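Local coordinates for (S)-imine reductase (PDB 4OQY), which reduces imines to amines with S selectivity, probably using NADPH as the hydride donor bound in its Rossmann-fold domain, at residues B[12-17]-B[64-69]. Sequence-based numbering, arbitrary orientation.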
ATOM      1  N   GLY B  12      -8.754  -7.003  26.784  1.00 26.57           N
ATOM      2  CA  GLY B  12      -7.968  -5.962  26.155  1.00 27.16           C
ATOM      3  C   GLY B  12      -8.880  -4.996  25.404  1.00 27.75           C
ATOM      4  O   GLY B  12     -10.114  -5.081  25.474  1.00 27.97           O
ATOM      5  N   PRO B  13      -8.273  -4.073  24.659  1.00 28.19           N
ATOM      6  CA  PRO B  13      -9.054  -3.077  23.945  1.00 28.70           C
ATOM      7  C   PRO B  13     -10.176  -3.648  23.051  1.00 28.43           C
ATOM      8  O   PRO B  13     -11.283  -3.100  23.059  1.00 28.26           O
ATOM      9  CB  PRO B  13      -7.991  -2.304  23.151  1.00 28.89           C
ATOM     10  CG  PRO B  13      -6.743  -2.439  23.966  1.00 28.75           C
ATOM     11  CD  PRO B  13      -6.829  -3.779  24.637  1.00 28.57           C
ATOM     12  N   MET B  14      -9.910  -4.729  22.312  1.00 27.75           N
ATOM     13  CA  MET B  14     -10.932  -5.334  21.453  1.00 27.77           C
ATOM     14  C   MET B  14     -12.098  -5.911  22.266  1.00 27.36           C
ATOM     15  O   MET B  14     -13.291  -5.618  21.991  1.00 27.12           O
ATOM     16  CB  MET B  14     -10.304  -6.420  20.577  1.00 28.01           C
ATOM     17  CG  MET B  14     -11.259  -6.971  19.534  1.00 28.49           C
ATOM     18  SD  MET B  14     -11.831  -5.728  18.349  1.00 30.21           S
ATOM     19  CE  MET B  14     -10.292  -5.100  17.655  1.00 30.09           C
ATOM     20  N   GLY B  15     -11.748  -6.726  23.261  1.00 26.68           N
ATOM     21  CA  GLY B  15     -12.714  -7.288  24.207  1.00 26.77           C
ATOM     22  C   GLY B  15     -13.613  -6.228  24.849  1.00 27.14           C
ATOM     23  O   GLY B  15     -14.838  -6.395  24.907  1.00 26.83           O
ATOM     24  N   GLN B  16     -12.995  -5.146  25.336  1.00 27.67           N
ATOM     25  CA  GLN B  16     -13.728  -4.033  25.974  1.00 28.32           C
ATOM     26  C   GLN B  16     -14.790  -3.490  25.035  1.00 27.79           C
ATOM     27  O   GLN B  16     -15.931  -3.361  25.428  1.00 27.50           O
ATOM     28  CB  GLN B  16     -12.820  -2.849  26.341  1.00 29.69           C
ATOM     29  CG  GLN B  16     -11.700  -3.096  27.332  1.00 30.81           C
ATOM     30  CD  GLN B  16     -12.058  -2.905  28.787  1.00 32.08           C
ATOM     31  OE1 GLN B  16     -12.997  -2.175  29.153  1.00 34.15           O
ATOM     32  NE2 GLN B  16     -11.284  -3.553  29.645  1.00 32.47           N
ATOM     33  N   ALA B  17     -14.388  -3.183  23.800  1.00 27.11           N
ATOM     34  CA  ALA B  17     -15.279  -2.643  22.772  1.00 26.76           C
ATOM     35  C   ALA B  17     -16.450  -3.577  22.484  1.00 26.18           C
ATOM     36  O   ALA B  17     -17.595  -3.147  22.296  1.00 26.19           O
ATOM     37  CB  ALA B  17     -14.488  -2.377  21.491  1.00 26.66           C
ATOM     38  N   VAL B  64     -17.231 -15.844  23.111  1.00 21.45           N
ATOM     39  CA  VAL B  64     -16.426 -15.021  22.232  1.00 21.73           C
ATOM     40  C   VAL B  64     -15.069 -14.791  22.853  1.00 22.14           C
ATOM     41  O   VAL B  64     -14.957 -14.289  23.985  1.00 21.96           O
ATOM     42  CB  VAL B  64     -17.065 -13.633  22.046  1.00 21.80           C
ATOM     43  CG1 VAL B  64     -16.168 -12.742  21.188  1.00 21.70           C
ATOM     44  CG2 VAL B  64     -18.440 -13.793  21.425  1.00 22.06           C
ATOM     45  N   LEU B  65     -14.037 -15.133  22.100  1.00 22.97           N
ATOM     46  CA  LEU B  65     -12.668 -14.985  22.553  1.00 23.82           C
ATOM     47  C   LEU B  65     -12.011 -13.866  21.788  1.00 24.92           C
ATOM     48  O   LEU B  65     -12.024 -13.837  20.549  1.00 24.97           O
ATOM     49  CB  LEU B  65     -11.851 -16.262  22.300  1.00 23.61           C
ATOM     50  CG  LEU B  65     -12.375 -17.615  22.784  1.00 23.59           C
ATOM     51  CD1 LEU B  65     -11.377 -18.684  22.382  1.00 23.75           C
ATOM     52  CD2 LEU B  65     -12.636 -17.690  24.276  1.00 23.69           C
ATOM     53  N   SER B  66     -11.431 -12.946  22.541  1.00 26.50           N
ATOM     54  CA  SER B  66     -10.669 -11.853  21.978  1.00 27.70           C
ATOM     55  C   SER B  66      -9.322 -11.817  22.668  1.00 28.28           C
ATOM     56  O   SER B  66      -9.126 -11.063  23.627  1.00 28.64           O
ATOM     57  CB  SER B  66     -11.399 -10.538  22.215  1.00 28.11           C
ATOM     58  OG  SER B  66     -10.771  -9.530  21.467  1.00 28.40           O
ATOM     59  N   LEU B  67      -8.411 -12.662  22.202  1.00 29.15           N
ATOM     60  CA  LEU B  67      -7.106 -12.851  22.846  1.00 29.13           C
ATOM     61  C   LEU B  67      -5.990 -12.607  21.845  1.00 28.99           C
ATOM     62  O   LEU B  67      -6.231 -12.491  20.655  1.00 28.03           O
ATOM     63  CB  LEU B  67      -7.018 -14.252  23.444  1.00 29.51           C
ATOM     64  CG  LEU B  67      -8.036 -14.498  24.570  1.00 29.78           C
ATOM     65  CD1 LEU B  67      -8.278 -15.973  24.818  1.00 29.76           C
ATOM     66  CD2 LEU B  67      -7.625 -13.808  25.864  1.00 30.17           C
ATOM     67  N   THR B  68      -4.757 -12.507  22.324  1.00 29.80           N
ATOM     68  CA  THR B  68      -3.669 -12.075  21.450  1.00 30.29           C
ATOM     69  C   THR B  68      -3.351 -13.081  20.332  1.00 29.36           C
ATOM     70  O   THR B  68      -3.040 -12.690  19.209  1.00 29.29           O
ATOM     71  CB  THR B  68      -2.389 -11.744  22.249  1.00 31.78           C
ATOM     72  OG1 THR B  68      -2.734 -10.937  23.373  1.00 33.57           O
ATOM     73  CG2 THR B  68      -1.418 -10.950  21.394  1.00 32.39           C
ATOM     74  N   ASP B  69      -3.423 -14.368  20.646  1.00 28.59           N
ATOM     75  CA  ASP B  69      -3.121 -15.415  19.666  1.00 27.45           C
ATOM     76  C   ASP B  69      -3.617 -16.765  20.174  1.00 26.39           C
ATOM     77  O   ASP B  69      -4.147 -16.841  21.264  1.00 25.88           O
ATOM     78  CB  ASP B  69      -1.617 -15.461  19.338  1.00 28.35           C
ATOM     79  CG  ASP B  69      -0.739 -15.712  20.557  1.00 28.98           C
ATOM     80  OD1 ASP B  69      -1.192 -16.297  21.563  1.00 28.95           O
ATOM     81  OD2 ASP B  69       0.442 -15.323  20.496  1.00 29.98           O
TER
HETATM   82  O   HOH W   1      -8.057  -9.430  25.287  1.00 32.53           O
HETATM   83  O   HOH W   2      -9.249  -8.138  23.819  1.00 29.53           O
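Helix 13-24 meets Ser66 through Met14 and Gly15, and its N-cap Gly12 reaches the same residue through a water: Gly12 N donates to water 1 over 2.9 Å, and that water donates in turn to Ser66 O at 2.6 Å. Gln16 N bonds back to Gly12 O in the first turn. Met14 meets the serine directly. Its CG stands anti to the backbone N (chi1 -173°) and lies 3.2 Å from Ser66 OG, while further bends at chi2 and chi3 lead the end of the chain away; the side chain also packs on Pro123 and Ile126. The CA atoms of Gly15 and Ser66, 5.5 Å apart, are the nearest such pair of the two segments. Ser66 CB lies 4.0 Å from Gly15 CA, where the glycine presents bare backbone. Gly15 N gives its hydrogen to water 2 at 2.9 Å, and this water donates to the same carbonyl, Ser66 O, at 2.9 Å. The start of helix 13-24, whose Gly12 and Gly15 fit the Rossmann GxGxxG pattern, is thus water-linked to the end of neighbouring strand 62-65, beside Leu67 and Thr68, which with Gly12 and Met14 bind NADPH. No direct hydrogen bond links the segments; two waters relay one carbonyl oxygen to amides at the helix N-terminus, whose dipole would probably favour such an acceptor.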